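Local coordinates for F-actin-capping protein subunit alpha (Plasmodium berghei, PDB 7A0H), which forms an asymmetric homodimer that probably caps the fast-growing barbed ends of actin filaments, blocking subunit exchange there without severing them, at residues A[183-197]-A[208-220]. Sequence-based numbering, arbitrary orientation.
Sequences YLKNFHASSWRSSWN and ILTGTIDVVLTYF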
loop_
_atom_site.group_PDB
_atom_site.type_symbol
_atom_site.label_atom_id
_atom_site.label_comp_id
_atom_site.label_asym_id
_atom_site.label_seq_id
_atom_site.Cartn_x
_atom_site.Cartn_y
_atom_site.Cartn_z
ATOM N N TYR A 183 -18.492 2.396 -0.414
ATOM C CA TYR A 183 -18.880 3.559 0.365
ATOM C C TYR A 183 -19.479 4.605 -0.547
ATOM O O TYR A 183 -19.107 4.732 -1.715
ATOM C CB TYR A 183 -17.712 4.113 1.158
ATOM C CG TYR A 183 -17.253 3.209 2.303
ATOM C CD1 TYR A 183 -18.099 2.229 2.866
ATOM C CD2 TYR A 183 -15.969 3.329 2.832
ATOM C CE1 TYR A 183 -17.647 1.398 3.932
ATOM C CE2 TYR A 183 -15.521 2.526 3.879
ATOM C CZ TYR A 183 -16.345 1.562 4.420
ATOM O OH TYR A 183 -15.840 0.786 5.449
ATOM N N LEU A 184 -20.401 5.376 0.016
ATOM C CA LEU A 184 -21.143 6.311 -0.818
ATOM C C LEU A 184 -21.827 5.395 -1.819
ATOM O O LEU A 184 -22.677 4.588 -1.420
ATOM C CB LEU A 184 -20.223 7.356 -1.412
ATOM C CG LEU A 184 -19.634 8.162 -0.238
ATOM C CD1 LEU A 184 -18.537 9.160 -0.656
ATOM C CD2 LEU A 184 -20.749 8.877 0.527
ATOM N N LYS A 185 -21.455 5.459 -3.094
ATOM C CA LYS A 185 -22.004 4.470 -4.019
ATOM C C LYS A 185 -20.926 3.837 -4.884
ATOM O O LYS A 185 -21.080 2.688 -5.317
ATOM C CB LYS A 185 -23.108 5.086 -4.887
ATOM C CG LYS A 185 -24.442 5.375 -4.123
ATOM C CD LYS A 185 -25.179 4.156 -3.458
ATOM C CE LYS A 185 -25.918 3.250 -4.478
ATOM N NZ LYS A 185 -26.582 2.046 -3.870
ATOM N N ASN A 186 -19.830 4.558 -5.136
ATOM C CA ASN A 186 -18.815 4.041 -6.040
ATOM C C ASN A 186 -17.391 4.043 -5.500
ATOM O O ASN A 186 -16.471 3.669 -6.237
ATOM C CB ASN A 186 -18.877 4.846 -7.347
ATOM C CG ASN A 186 -18.538 6.320 -7.148
ATOM O OD1 ASN A 186 -18.606 6.858 -6.035
ATOM N ND2 ASN A 186 -18.206 6.997 -8.247
ATOM N N PHE A 187 -17.166 4.353 -4.235
ATOM C CA PHE A 187 -15.837 4.206 -3.659
ATOM C C PHE A 187 -15.701 2.760 -3.176
ATOM O O PHE A 187 -16.397 2.357 -2.245
ATOM C CB PHE A 187 -15.613 5.170 -2.500
ATOM C CG PHE A 187 -15.528 6.646 -2.898
ATOM C CD1 PHE A 187 -16.630 7.321 -3.411
ATOM C CD2 PHE A 187 -14.343 7.353 -2.705
ATOM C CE1 PHE A 187 -16.539 8.668 -3.750
ATOM C CE2 PHE A 187 -14.245 8.709 -3.035
ATOM C CZ PHE A 187 -15.340 9.366 -3.558
ATOM N N HIS A 188 -14.812 1.980 -3.802
ATOM C CA HIS A 188 -14.717 0.566 -3.452
ATOM C C HIS A 188 -14.083 0.411 -2.084
ATOM O O HIS A 188 -12.907 0.720 -1.899
ATOM C CB HIS A 188 -13.893 -0.191 -4.473
ATOM C CG HIS A 188 -13.740 -1.639 -4.141
ATOM N ND1 HIS A 188 -12.524 -2.218 -3.858
ATOM C CD2 HIS A 188 -14.656 -2.624 -4.014
ATOM C CE1 HIS A 188 -12.695 -3.499 -3.600
ATOM N NE2 HIS A 188 -13.981 -3.767 -3.684
ATOM N N ALA A 189 -14.801 -0.177 -1.148
ATOM C CA ALA A 189 -14.292 -0.243 0.216
ATOM C C ALA A 189 -13.566 -1.532 0.560
ATOM O O ALA A 189 -12.543 -1.487 1.257
ATOM C CB ALA A 189 -15.439 0.009 1.189
ATOM N N SER A 190 -14.090 -2.679 0.130
ATOM C CA SER A 190 -13.510 -3.960 0.505
ATOM C C SER A 190 -13.889 -5.005 -0.520
ATOM O O SER A 190 -14.943 -4.918 -1.190
ATOM C CB SER A 190 -13.989 -4.448 1.895
ATOM O OG SER A 190 -15.421 -4.407 1.999
ATOM N N SER A 191 -13.058 -6.055 -0.550
ATOM C CA SER A 191 -13.461 -7.319 -1.155
ATOM C C SER A 191 -13.308 -8.515 -0.202
ATOM O O SER A 191 -12.303 -8.655 0.508
ATOM C CB SER A 191 -12.635 -7.584 -2.372
ATOM O OG SER A 191 -11.284 -7.658 -1.914
ATOM N N TRP A 192 -14.319 -9.365 -0.224
ATOM C CA TRP A 192 -14.314 -10.711 0.337
ATOM C C TRP A 192 -14.423 -11.695 -0.813
ATOM O O TRP A 192 -15.340 -11.610 -1.642
ATOM C CB TRP A 192 -15.466 -10.873 1.321
ATOM C CG TRP A 192 -15.745 -12.271 1.906
ATOM C CD1 TRP A 192 -16.525 -13.249 1.351
ATOM C CD2 TRP A 192 -15.268 -12.800 3.134
ATOM N NE1 TRP A 192 -16.569 -14.333 2.145
ATOM C CE2 TRP A 192 -15.816 -14.108 3.262
ATOM C CE3 TRP A 192 -14.456 -12.296 4.157
ATOM C CZ2 TRP A 192 -15.559 -14.932 4.360
ATOM C CZ3 TRP A 192 -14.215 -13.105 5.272
ATOM C CH2 TRP A 192 -14.766 -14.422 5.353
ATOM N N ARG A 193 -13.462 -12.598 -0.869
ATOM C CA ARG A 193 -13.363 -13.658 -1.859
ATOM C C ARG A 193 -13.075 -14.996 -1.141
ATOM O O ARG A 193 -12.023 -15.162 -0.498
ATOM C CB ARG A 193 -12.242 -13.326 -2.873
ATOM C CG ARG A 193 -12.509 -12.121 -3.799
ATOM C CD ARG A 193 -13.722 -12.324 -4.459
ATOM N NE ARG A 193 -14.090 -11.390 -5.469
ATOM C CZ ARG A 193 -14.726 -10.247 -5.301
ATOM N NH1 ARG A 193 -15.052 -9.816 -4.117
ATOM N NH2 ARG A 193 -15.030 -9.516 -6.388
ATOM N N SER A 194 -13.978 -15.958 -1.275
ATOM C CA SER A 194 -13.861 -17.256 -0.576
ATOM C C SER A 194 -13.949 -18.376 -1.604
ATOM O O SER A 194 -14.997 -18.562 -2.259
ATOM C CB SER A 194 -14.955 -17.413 0.500
ATOM O OG SER A 194 -14.874 -18.705 1.115
ATOM N N SER A 195 -12.876 -19.103 -1.778
ATOM C CA SER A 195 -12.823 -19.993 -2.914
ATOM C C SER A 195 -12.416 -21.390 -2.505
ATOM O O SER A 195 -11.531 -21.562 -1.646
ATOM C CB SER A 195 -11.827 -19.394 -4.059
ATOM O OG SER A 195 -10.528 -19.244 -3.521
ATOM N N TRP A 196 -13.012 -22.388 -3.161
ATOM C CA TRP A 196 -12.985 -23.785 -2.684
ATOM C C TRP A 196 -12.893 -24.699 -3.887
ATOM O O TRP A 196 -13.627 -24.512 -4.888
ATOM C CB TRP A 196 -14.266 -24.080 -1.842
ATOM C CG TRP A 196 -14.256 -23.166 -0.665
ATOM C CD1 TRP A 196 -14.791 -21.907 -0.611
ATOM C CD2 TRP A 196 -13.605 -23.384 0.601
ATOM N NE1 TRP A 196 -14.445 -21.282 0.577
ATOM C CE2 TRP A 196 -13.752 -22.182 1.344
ATOM C CE3 TRP A 196 -12.946 -24.488 1.181
ATOM C CZ2 TRP A 196 -13.335 -22.079 2.701
ATOM C CZ3 TRP A 196 -12.448 -24.359 2.483
ATOM C CH2 TRP A 196 -12.664 -23.150 3.237
ATOM N N ASN A 197 -11.942 -25.616 -3.814
ATOM C CA ASN A 197 -11.794 -26.641 -4.837
ATOM C C ASN A 197 -11.846 -28.066 -4.254
ATOM O O ASN A 197 -11.279 -28.363 -3.185
ATOM C CB ASN A 197 -10.470 -26.439 -5.535
ATOM C CG ASN A 197 -10.415 -27.109 -6.853
ATOM O OD1 ASN A 197 -11.095 -26.719 -7.798
ATOM N ND2 ASN A 197 -9.609 -28.149 -6.933
ATOM N N ILE A 208 -10.705 -34.269 -0.384
ATOM C CA ILE A 208 -9.898 -33.177 0.119
ATOM C C ILE A 208 -10.540 -31.908 -0.403
ATOM O O ILE A 208 -10.788 -31.787 -1.598
ATOM C CB ILE A 208 -8.453 -33.265 -0.362
ATOM C CG1 ILE A 208 -7.814 -34.557 0.144
ATOM C CG2 ILE A 208 -7.630 -32.113 0.164
ATOM C CD1 ILE A 208 -8.090 -34.810 1.625
ATOM N N LEU A 209 -10.906 -31.047 0.482
ATOM C CA LEU A 209 -11.454 -29.745 0.172
ATOM C C LEU A 209 -10.371 -28.730 0.589
ATOM O O LEU A 209 -9.895 -28.755 1.717
ATOM C CB LEU A 209 -12.765 -29.554 0.916
ATOM C CG LEU A 209 -13.435 -28.228 0.613
ATOM C CD1 LEU A 209 -14.036 -28.154 -0.859
ATOM C CD2 LEU A 209 -14.504 -27.977 1.626
ATOM N N THR A 210 -9.827 -28.000 -0.390
ATOM C CA THR A 210 -8.850 -26.911 -0.202
ATOM C C THR A 210 -9.566 -25.597 -0.421
ATOM O O THR A 210 -10.443 -25.513 -1.289
ATOM C CB THR A 210 -7.731 -26.944 -1.226
ATOM O OG1 THR A 210 -8.364 -26.913 -2.519
ATOM C CG2 THR A 210 -6.885 -28.179 -1.049
ATOM N N GLY A 211 -9.243 -24.605 0.385
ATOM C CA GLY A 211 -9.900 -23.325 0.275
ATOM C C GLY A 211 -8.952 -22.194 0.586
ATOM O O GLY A 211 -7.887 -22.365 1.206
ATOM N N THR A 212 -9.361 -21.005 0.114
ATOM C CA THR A 212 -8.641 -19.761 0.389
ATOM C C THR A 212 -9.652 -18.667 0.659
ATOM O O THR A 212 -10.638 -18.533 -0.074
ATOM C CB THR A 212 -7.739 -19.390 -0.789
ATOM O OG1 THR A 212 -6.848 -20.482 -1.088
ATOM C CG2 THR A 212 -6.906 -18.067 -0.526
ATOM N N ILE A 213 -9.463 -17.953 1.752
ATOM C CA ILE A 213 -10.297 -16.803 2.065
ATOM C C ILE A 213 -9.430 -15.537 2.059
ATOM O O ILE A 213 -8.482 -15.417 2.844
ATOM C CB ILE A 213 -11.021 -16.965 3.424
ATOM C CG1 ILE A 213 -12.003 -18.185 3.373
ATOM C CG2 ILE A 213 -11.752 -15.715 3.711
ATOM C CD1 ILE A 213 -12.780 -18.398 4.661
ATOM N N ASP A 214 -9.796 -14.588 1.200
ATOM C CA ASP A 214 -9.054 -13.339 0.992
ATOM C C ASP A 214 -9.901 -12.183 1.477
ATOM O O ASP A 214 -11.057 -12.052 1.063
ATOM C CB ASP A 214 -8.730 -13.146 -0.470
ATOM C CG ASP A 214 -7.533 -14.010 -0.952
ATOM O OD1 ASP A 214 -6.510 -14.120 -0.224
ATOM O OD2 ASP A 214 -7.610 -14.543 -2.104
ATOM N N VAL A 215 -9.361 -11.376 2.385
ATOM C CA VAL A 215 -10.040 -10.173 2.861
ATOM C C VAL A 215 -9.130 -8.984 2.533
ATOM O O VAL A 215 -7.937 -9.015 2.867
ATOM C CB VAL A 215 -10.289 -10.218 4.365
ATOM C CG1 VAL A 215 -11.300 -9.174 4.756
ATOM C CG2 VAL A 215 -10.855 -11.561 4.749
ATOM N N VAL A 216 -9.675 -7.958 1.869
ATOM C CA VAL A 216 -8.861 -6.813 1.453
ATOM C C VAL A 216 -9.600 -5.553 1.826
ATOM O O VAL A 216 -10.706 -5.301 1.300
ATOM C CB VAL A 216 -8.572 -6.743 -0.068
ATOM C CG1 VAL A 216 -7.526 -5.607 -0.356
ATOM C CG2 VAL A 216 -8.098 -8.052 -0.651
ATOM N N LEU A 217 -8.965 -4.719 2.650
ATOM C CA LEU A 217 -9.478 -3.380 2.909
ATOM C C LEU A 217 -8.777 -2.479 1.873
ATOM O O LEU A 217 -7.540 -2.541 1.694
ATOM C CB LEU A 217 -9.175 -2.928 4.330
ATOM C CG LEU A 217 -9.732 -1.571 4.815
ATOM C CD1 LEU A 217 -11.353 -1.634 4.896
ATOM C CD2 LEU A 217 -9.120 -1.142 6.115
ATOM N N THR A 218 -9.581 -1.672 1.178
ATOM C CA THR A 218 -9.110 -0.822 0.095
ATOM C C THR A 218 -9.503 0.643 0.237
ATOM O O THR A 218 -8.984 1.461 -0.522
ATOM C CB THR A 218 -9.589 -1.341 -1.294
ATOM O OG1 THR A 218 -11.030 -1.347 -1.434
ATOM C CG2 THR A 218 -8.998 -2.713 -1.592
ATOM N N TYR A 219 -10.363 0.998 1.193
ATOM C CA TYR A 219 -10.651 2.379 1.524
ATOM C C TYR A 219 -10.421 2.525 3.017
ATOM O O TYR A 219 -10.971 1.748 3.812
ATOM C CB TYR A 219 -12.055 2.794 1.140
ATOM C CG TYR A 219 -12.127 4.269 0.782
ATOM C CD1 TYR A 219 -11.579 4.736 -0.405
ATOM C CD2 TYR A 219 -12.743 5.188 1.624
ATOM C CE1 TYR A 219 -11.633 6.081 -0.746
ATOM C CE2 TYR A 219 -12.811 6.537 1.289
ATOM C CZ TYR A 219 -12.245 6.975 0.104
ATOM O OH TYR A 219 -12.294 8.302 -0.255
ATOM N N PHE A 220 -9.650 3.547 3.397
ATOM C CA PHE A 220 -9.281 3.742 4.794
ATOM C C PHE A 220 -8.845 5.190 4.973
ATOM O O PHE A 220 -7.798 5.612 4.452
ATOM C CB PHE A 220 -8.185 2.753 5.212
ATOM C CG PHE A 220 -7.708 2.923 6.660
ATOM C CD1 PHE A 220 -8.554 2.652 7.717
ATOM C CD2 PHE A 220 -6.417 3.360 6.954
ATOM C CE1 PHE A 220 -8.135 2.820 9.044
ATOM C CE2 PHE A 220 -5.985 3.522 8.274
ATOM C CZ PHE A 220 -6.852 3.240 9.334
HETATM O O HOH W 1 -12.774 1.417 5.658
HETATM O O HOH W 2 -10.635 -10.359 -1.389
HETATM O O HOH W 3 -10.364 -16.660 -2.325
HETATM O O HOH W 4 -8.501 -29.305 -4.033
#
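Strands 187-197 and 208-220 form an antiparallel hairpin in the central sheet of capping protein, pairing Asn197 with Thr210 at one end and Ser190 with Leu217 near the other. Backbone bonds tie Ser191 to Val216, Arg193 to Asp214, Ser195 to Thr212 and Asn197 to Thr210 in both directions. Trp196 lies flat over Gly211, whose CA sits 3.6 Å from the centroid of the six-membered ring. Its CG anti to the carbonyl carbon (chi1 -61°), the indole leans across to this glycine, while NE1 gives Ser194 OG a nearly straight, in-plane bond of 2.7 Å. Ser194 OG also bonds Glu258, from the long helix 243-266 packed on this face. Trp192 has its CG anti to the backbone N (chi1 173°), which carries the indole to Ile213, whose CG2 lies over one face, 3.9 Å from the six-membered ring centroid; Val215 CG2 adds a contact at CE3. In the five-stranded antiparallel sheet these are the third and fourth strands, and Ile283 of the second subunit packs on Ser190 and Val215. On the reverse face, the side chains of the backbone-paired Arg193 and Asp214 part: Arg193 turns to Asp180 and the Tyr57 carbonyl, Asp214 to Arg230. One water links Ser191 OG to Asp214 O, the latter bond weak; another lies between Ser195 OG and Thr212 O. Ala189 and Ser190, both opposite Arg181, form a classic beta bulge; beside it Thr218 OG1 donates to His188 O (2.8 Å) from above the carbonyl plane, and Thr218 N bonds Ala189 O at 3.0 Å. Phe187 then turns its edge to the face of Tyr219 in an offset edge-to-face pair, planes at 77°, with CD2 3.5 Å from Tyr219 CZ.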